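Local coordinates for protein sortase B (Listeria monocytogenes serovar 1/2a, PDB 5JCV) that cleaves the C-terminal sorting signal of surface proteins and, through a thioester intermediate, attaches them covalently to the cell wall, at residues 9-21 with 27-39. Numbering follows the deposited sequence.
Sequences KLNKDMVGWLTII and YPILQSKDNDYYL
Strands 14-19 and 26-30 pair as an antiparallel beta hairpin, the first two strands of the beta-barrel in this sortase domain of a longer membrane protein, with Leu18 and Tyr27 a hydrogen-bonded pair whose N and O atoms bond both ways. Toward the start of strand 14-19 the pairing is broken by a classic beta bulge, Val15 and Gly16 together facing Ile29: Val15 N donates to Ile29 O at 2.8 Å and nearly straight (172°), while Ile29 N reaches Gly16 O at 2.9 Å from well above its carbonyl plane. Pro28, whose ring nitrogen has no hydrogen to give, sits in the non-hydrogen-bonded pair opposite Trp17. There the indole covers the strand: with CG anti to the backbone N (chi1 -161°), its six-membered ring receives Pro28 CD on one face in a CH-pi contact, 3.9 Å from CD to the Trp17 ring centroid. Tyr27 O lies over the same face nearer the five-membered ring, and NE1 donates to Asp26 OD1, which probably helps hold the indole's rotation. On this side of the sheet the bent selenomethionine chain of Met14 lays SE 3.7 Å from Pro28 CB, where Met14 also packs on Asn11 of the second subunit. The other side carries Ile29, its CB and CG1 packed against the bare backbone of Gly16 and its CD1 4.0 Å from Leu18 CB; Tyr101 of strand 98-102 adds to this packing. Where helix 4-13 hands over to the strand, Asp13 O takes a weak bond from Gln31 N, and the extended Gln31 side chain passes obliquely by Val15 CG2, its NE2 hydrogen-bonded to Asp56 O and Asn59 O. Tyr38, its ring sandwiched between Leu30 CB and Tyr37 CD2, crosses Asp13 at about a right angle; its OH, hydrogen-bonded to Asn45 ND2, lies 3.0 Å from Asp13 OD2 at an angle too poor for a hydrogen bond.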
loop_
_atom_site.group_PDB
_atom_site.type_symbol
_atom_site.label_atom_id
_atom_site.label_comp_id
_atom_site.label_asym_id
_atom_site.label_seq_id
_atom_site.Cartn_x
_atom_site.Cartn_y
_atom_site.Cartn_z
ATOM N N LYS A 9 -9.604 0.171 -8.496
ATOM C CA LYS A 9 -9.016 -1.075 -9.015
ATOM C C LYS A 9 -7.502 -1.051 -8.929
ATOM O O LYS A 9 -6.883 -1.941 -8.365
ATOM C CB LYS A 9 -9.367 -1.289 -10.506
ATOM C CG LYS A 9 -10.588 -2.149 -10.813
ATOM C CD LYS A 9 -10.618 -2.509 -12.305
ATOM C CE LYS A 9 -11.975 -3.042 -12.769
ATOM N NZ LYS A 9 -13.013 -1.969 -12.888
ATOM N N LEU A 10 -6.907 -0.015 -9.505
ATOM C CA LEU A 10 -5.455 0.142 -9.490
ATOM C C LEU A 10 -4.862 0.128 -8.084
ATOM O O LEU A 10 -3.793 -0.399 -7.875
ATOM C CB LEU A 10 -5.079 1.437 -10.215
ATOM C CG LEU A 10 -3.600 1.844 -10.242
ATOM C CD1 LEU A 10 -2.802 0.755 -10.944
ATOM C CD2 LEU A 10 -3.394 3.199 -10.918
ATOM N N ASN A 11 -5.569 0.712 -7.117
ATOM C CA ASN A 11 -5.084 0.802 -5.735
ATOM C C ASN A 11 -5.083 -0.526 -4.997
ATOM O O ASN A 11 -4.325 -0.722 -4.079
ATOM C CB ASN A 11 -5.932 1.798 -4.946
ATOM C CG ASN A 11 -5.505 1.905 -3.511
ATOM O OD1 ASN A 11 -6.205 1.451 -2.611
ATOM N ND2 ASN A 11 -4.338 2.544 -3.273
ATOM N N LYS A 12 -5.970 -1.420 -5.350
ATOM C CA LYS A 12 -5.878 -2.789 -4.840
ATOM C C LYS A 12 -4.830 -3.662 -5.607
ATOM O O LYS A 12 -4.138 -4.495 -5.018
ATOM C CB LYS A 12 -7.246 -3.445 -4.971
ATOM C CG LYS A 12 -7.361 -4.825 -4.328
ATOM C CD LYS A 12 -8.763 -5.389 -4.466
ATOM C CE LYS A 12 -9.045 -5.815 -5.895
ATOM N NZ LYS A 12 -10.452 -6.309 -6.030
ATOM N N ASP A 13 -4.742 -3.473 -6.918
ATOM C CA ASP A 13 -3.920 -4.317 -7.790
ATOM C C ASP A 13 -2.433 -4.021 -7.641
ATOM O O ASP A 13 -1.633 -4.956 -7.651
ATOM C CB ASP A 13 -4.314 -4.088 -9.251
ATOM C CG ASP A 13 -5.723 -4.538 -9.557
ATOM O OD1 ASP A 13 -6.328 -5.284 -8.769
ATOM O OD2 ASP A 13 -6.242 -4.149 -10.612
HETATM N N MSE A 14 -2.058 -2.737 -7.503
HETATM C CA MSE A 14 -0.629 -2.333 -7.464
HETATM C C MSE A 14 -0.157 -2.445 -6.060
HETATM O O MSE A 14 -0.664 -1.788 -5.206
HETATM C CB MSE A 14 -0.394 -0.957 -8.095
HETATM C CG MSE A 14 0.893 -0.210 -7.708
HETATM SE SE MSE A 14 1.000 1.372 -8.898
HETATM C CE MSE A 14 -0.415 2.474 -8.038
ATOM N N VAL A 15 0.832 -3.299 -5.830
ATOM C CA VAL A 15 1.252 -3.785 -4.502
ATOM C C VAL A 15 2.698 -3.349 -4.199
ATOM O O VAL A 15 3.308 -3.754 -3.193
ATOM C CB VAL A 15 1.096 -5.331 -4.535
ATOM C CG1 VAL A 15 2.151 -6.099 -3.745
ATOM C CG2 VAL A 15 -0.319 -5.718 -4.093
ATOM N N GLY A 16 3.266 -2.513 -5.074
ATOM C CA GLY A 16 4.668 -2.162 -4.948
ATOM C C GLY A 16 5.266 -1.499 -6.178
ATOM O O GLY A 16 4.552 -1.147 -7.127
ATOM N N TRP A 17 6.585 -1.335 -6.142
ATOM C CA TRP A 17 7.344 -0.685 -7.218
ATOM C C TRP A 17 8.729 -1.328 -7.285
ATOM O O TRP A 17 9.269 -1.770 -6.262
ATOM C CB TRP A 17 7.495 0.833 -7.016
ATOM C CG TRP A 17 7.842 1.475 -8.286
ATOM C CD1 TRP A 17 9.069 1.594 -8.819
ATOM C CD2 TRP A 17 6.935 2.033 -9.238
ATOM N NE1 TRP A 17 9.003 2.217 -10.032
ATOM C CE2 TRP A 17 7.690 2.462 -10.324
ATOM C CE3 TRP A 17 5.546 2.213 -9.267
ATOM C CZ2 TRP A 17 7.116 3.079 -11.435
ATOM C CZ3 TRP A 17 4.969 2.804 -10.381
ATOM C CH2 TRP A 17 5.754 3.232 -11.449
ATOM N N LEU A 18 9.288 -1.396 -8.497
ATOM C CA LEU A 18 10.620 -1.988 -8.701
ATOM C C LEU A 18 11.468 -1.064 -9.580
ATOM O O LEU A 18 11.016 -0.561 -10.621
ATOM C CB LEU A 18 10.447 -3.363 -9.396
ATOM C CG LEU A 18 11.752 -4.131 -9.664
ATOM C CD1 LEU A 18 12.477 -4.505 -8.382
ATOM C CD2 LEU A 18 11.507 -5.397 -10.456
ATOM N N THR A 19 12.712 -0.859 -9.216
ATOM C CA THR A 19 13.559 -0.010 -10.041
ATOM C C THR A 19 14.954 -0.592 -10.052
ATOM O O THR A 19 15.514 -0.911 -8.981
ATOM C CB THR A 19 13.654 1.467 -9.510
ATOM O OG1 THR A 19 12.386 2.111 -9.678
ATOM C CG2 THR A 19 14.669 2.267 -10.304
ATOM N N ILE A 20 15.513 -0.734 -11.253
ATOM C CA ILE A 20 16.921 -1.056 -11.350
ATOM C C ILE A 20 17.555 0.016 -12.251
ATOM O O ILE A 20 17.150 0.213 -13.396
ATOM C CB ILE A 20 17.172 -2.460 -11.927
ATOM C CG1 ILE A 20 16.426 -3.521 -11.139
ATOM C CG2 ILE A 20 18.682 -2.750 -11.966
ATOM C CD1 ILE A 20 16.581 -4.893 -11.756
ATOM N N ILE A 21 18.503 0.749 -11.689
ATOM C CA ILE A 21 19.212 1.835 -12.385
ATOM C C ILE A 21 19.851 1.340 -13.685
ATOM O O ILE A 21 20.366 0.232 -13.732
ATOM C CB ILE A 21 20.320 2.417 -11.443
ATOM C CG1 ILE A 21 19.695 3.051 -10.171
ATOM C CG2 ILE A 21 21.186 3.442 -12.147
ATOM C CD1 ILE A 21 18.701 4.161 -10.427
ATOM N N TYR A 27 9.052 -0.035 -12.717
ATOM C CA TYR A 27 7.711 -0.423 -13.009
ATOM C C TYR A 27 6.909 -0.645 -11.724
ATOM O O TYR A 27 7.488 -0.963 -10.666
ATOM C CB TYR A 27 7.690 -1.730 -13.812
ATOM C CG TYR A 27 8.220 -1.688 -15.247
ATOM C CD1 TYR A 27 7.619 -0.892 -16.211
ATOM C CD2 TYR A 27 9.270 -2.534 -15.653
ATOM C CE1 TYR A 27 8.075 -0.885 -17.527
ATOM C CE2 TYR A 27 9.728 -2.530 -16.960
ATOM C CZ TYR A 27 9.124 -1.713 -17.903
ATOM O OH TYR A 27 9.587 -1.689 -19.211
ATOM N N PRO A 28 5.578 -0.477 -11.820
ATOM C CA PRO A 28 4.700 -0.892 -10.768
ATOM C C PRO A 28 4.680 -2.408 -10.701
ATOM O O PRO A 28 4.837 -3.092 -11.733
ATOM C CB PRO A 28 3.349 -0.338 -11.208
ATOM C CG PRO A 28 3.435 -0.378 -12.702
ATOM C CD PRO A 28 4.827 0.127 -12.933
ATOM N N ILE A 29 4.591 -2.912 -9.476
ATOM C CA ILE A 29 4.405 -4.332 -9.228
ATOM C C ILE A 29 2.951 -4.591 -8.961
ATOM O O ILE A 29 2.387 -4.063 -7.988
ATOM C CB ILE A 29 5.200 -4.821 -8.007
ATOM C CG1 ILE A 29 6.676 -4.436 -8.186
ATOM C CG2 ILE A 29 4.995 -6.322 -7.818
ATOM C CD1 ILE A 29 7.615 -5.039 -7.179
ATOM N N LEU A 30 2.357 -5.431 -9.793
ATOM C CA LEU A 30 0.960 -5.792 -9.647
ATOM C C LEU A 30 0.830 -7.159 -8.999
ATOM O O LEU A 30 1.832 -7.772 -8.719
ATOM C CB LEU A 30 0.226 -5.656 -10.995
ATOM C CG LEU A 30 0.002 -4.129 -11.164
ATOM C CD1 LEU A 30 1.126 -3.436 -11.950
ATOM C CD2 LEU A 30 -1.362 -3.785 -11.741
ATOM N N GLN A 31 -0.400 -7.555 -8.648
ATOM C CA GLN A 31 -0.656 -8.861 -8.053
ATOM C C GLN A 31 -2.132 -9.255 -8.103
ATOM O O GLN A 31 -3.005 -8.456 -7.790
ATOM C CB GLN A 31 -0.181 -8.943 -6.602
ATOM C CG GLN A 31 -0.209 -10.377 -6.041
ATOM C CD GLN A 31 0.246 -10.446 -4.601
ATOM O OE1 GLN A 31 -0.073 -9.565 -3.832
ATOM N NE2 GLN A 31 0.984 -11.484 -4.229
ATOM N N SER A 32 -2.385 -10.503 -8.480
ATOM C CA SER A 32 -3.740 -11.044 -8.541
ATOM C C SER A 32 -3.760 -12.329 -7.719
ATOM O O SER A 32 -2.847 -12.588 -6.935
ATOM C CB SER A 32 -4.145 -11.299 -9.988
ATOM O OG SER A 32 -3.343 -12.333 -10.535
ATOM N N LYS A 33 -4.801 -13.120 -7.903
ATOM C CA LYS A 33 -5.026 -14.363 -7.149
ATOM C C LYS A 33 -4.296 -15.585 -7.745
ATOM O O LYS A 33 -4.388 -16.676 -7.219
ATOM C CB LYS A 33 -6.541 -14.612 -7.084
ATOM C CG LYS A 33 -7.244 -13.341 -6.591
ATOM C CD LYS A 33 -8.666 -13.540 -6.104
ATOM C CE LYS A 33 -9.107 -12.336 -5.282
ATOM N NZ LYS A 33 -10.595 -12.227 -5.210
ATOM N N ASP A 34 -3.571 -15.375 -8.842
ATOM C CA ASP A 34 -2.863 -16.446 -9.527
ATOM C C ASP A 34 -1.582 -15.840 -10.128
ATOM O O ASP A 34 -1.356 -14.610 -10.018
ATOM C CB ASP A 34 -3.759 -17.082 -10.627
ATOM C CG ASP A 34 -4.165 -16.070 -11.729
ATOM O OD1 ASP A 34 -3.398 -15.111 -12.030
ATOM O OD2 ASP A 34 -5.254 -16.223 -12.332
ATOM N N ASN A 35 -0.788 -16.699 -10.778
ATOM C CA ASN A 35 0.420 -16.304 -11.514
ATOM C C ASN A 35 0.177 -16.152 -13.017
ATOM O O ASN A 35 1.117 -16.245 -13.800
ATOM C CB ASN A 35 1.584 -17.276 -11.199
ATOM C CG ASN A 35 2.154 -17.027 -9.818
ATOM O OD1 ASN A 35 1.869 -16.003 -9.210
ATOM N ND2 ASN A 35 2.923 -17.961 -9.299
ATOM N N ASP A 36 -1.059 -15.832 -13.410
ATOM C CA ASP A 36 -1.424 -15.786 -14.825
ATOM C C ASP A 36 -2.040 -14.447 -15.324
ATOM O O ASP A 36 -1.718 -13.977 -16.420
ATOM C CB ASP A 36 -2.360 -16.976 -15.114
ATOM C CG ASP A 36 -2.466 -17.265 -16.557
ATOM O OD1 ASP A 36 -1.645 -18.078 -17.076
ATOM O OD2 ASP A 36 -3.356 -16.643 -17.189
ATOM N N TYR A 37 -2.924 -13.829 -14.551
ATOM C CA TYR A 37 -3.661 -12.672 -15.057
ATOM C C TYR A 37 -2.694 -11.602 -15.603
ATOM O O TYR A 37 -2.878 -11.051 -16.695
ATOM C CB TYR A 37 -4.591 -12.110 -13.948
ATOM C CG TYR A 37 -5.448 -10.926 -14.376
ATOM C CD1 TYR A 37 -6.727 -11.094 -14.947
ATOM C CD2 TYR A 37 -4.983 -9.639 -14.214
ATOM C CE1 TYR A 37 -7.488 -9.990 -15.348
ATOM C CE2 TYR A 37 -5.722 -8.543 -14.615
ATOM C CZ TYR A 37 -6.962 -8.717 -15.181
ATOM O OH TYR A 37 -7.624 -7.572 -15.542
ATOM N N TYR A 38 -1.624 -11.336 -14.872
ATOM C CA TYR A 38 -0.762 -10.222 -15.241
ATOM C C TYR A 38 0.323 -10.585 -16.234
ATOM O O TYR A 38 1.123 -9.746 -16.610
ATOM C CB TYR A 38 -0.254 -9.504 -13.986
ATOM C CG TYR A 38 -1.349 -8.613 -13.370
ATOM C CD1 TYR A 38 -1.859 -7.524 -14.079
ATOM C CD2 TYR A 38 -1.866 -8.865 -12.111
ATOM C CE1 TYR A 38 -2.839 -6.707 -13.548
ATOM C CE2 TYR A 38 -2.856 -8.050 -11.559
ATOM C CZ TYR A 38 -3.349 -6.974 -12.279
ATOM O OH TYR A 38 -4.346 -6.154 -11.744
ATOM N N LEU A 39 0.312 -11.826 -16.726
ATOM C CA LEU A 39 0.991 -12.108 -17.961
ATOM C C LEU A 39 0.279 -11.476 -19.160
ATOM O O LEU A 39 0.889 -11.271 -20.212
ATOM C CB LEU A 39 1.134 -13.620 -18.167
ATOM C CG LEU A 39 2.097 -14.401 -17.287
ATOM C CD1 LEU A 39 1.982 -15.885 -17.548
ATOM C CD2 LEU A 39 3.515 -13.957 -17.549
#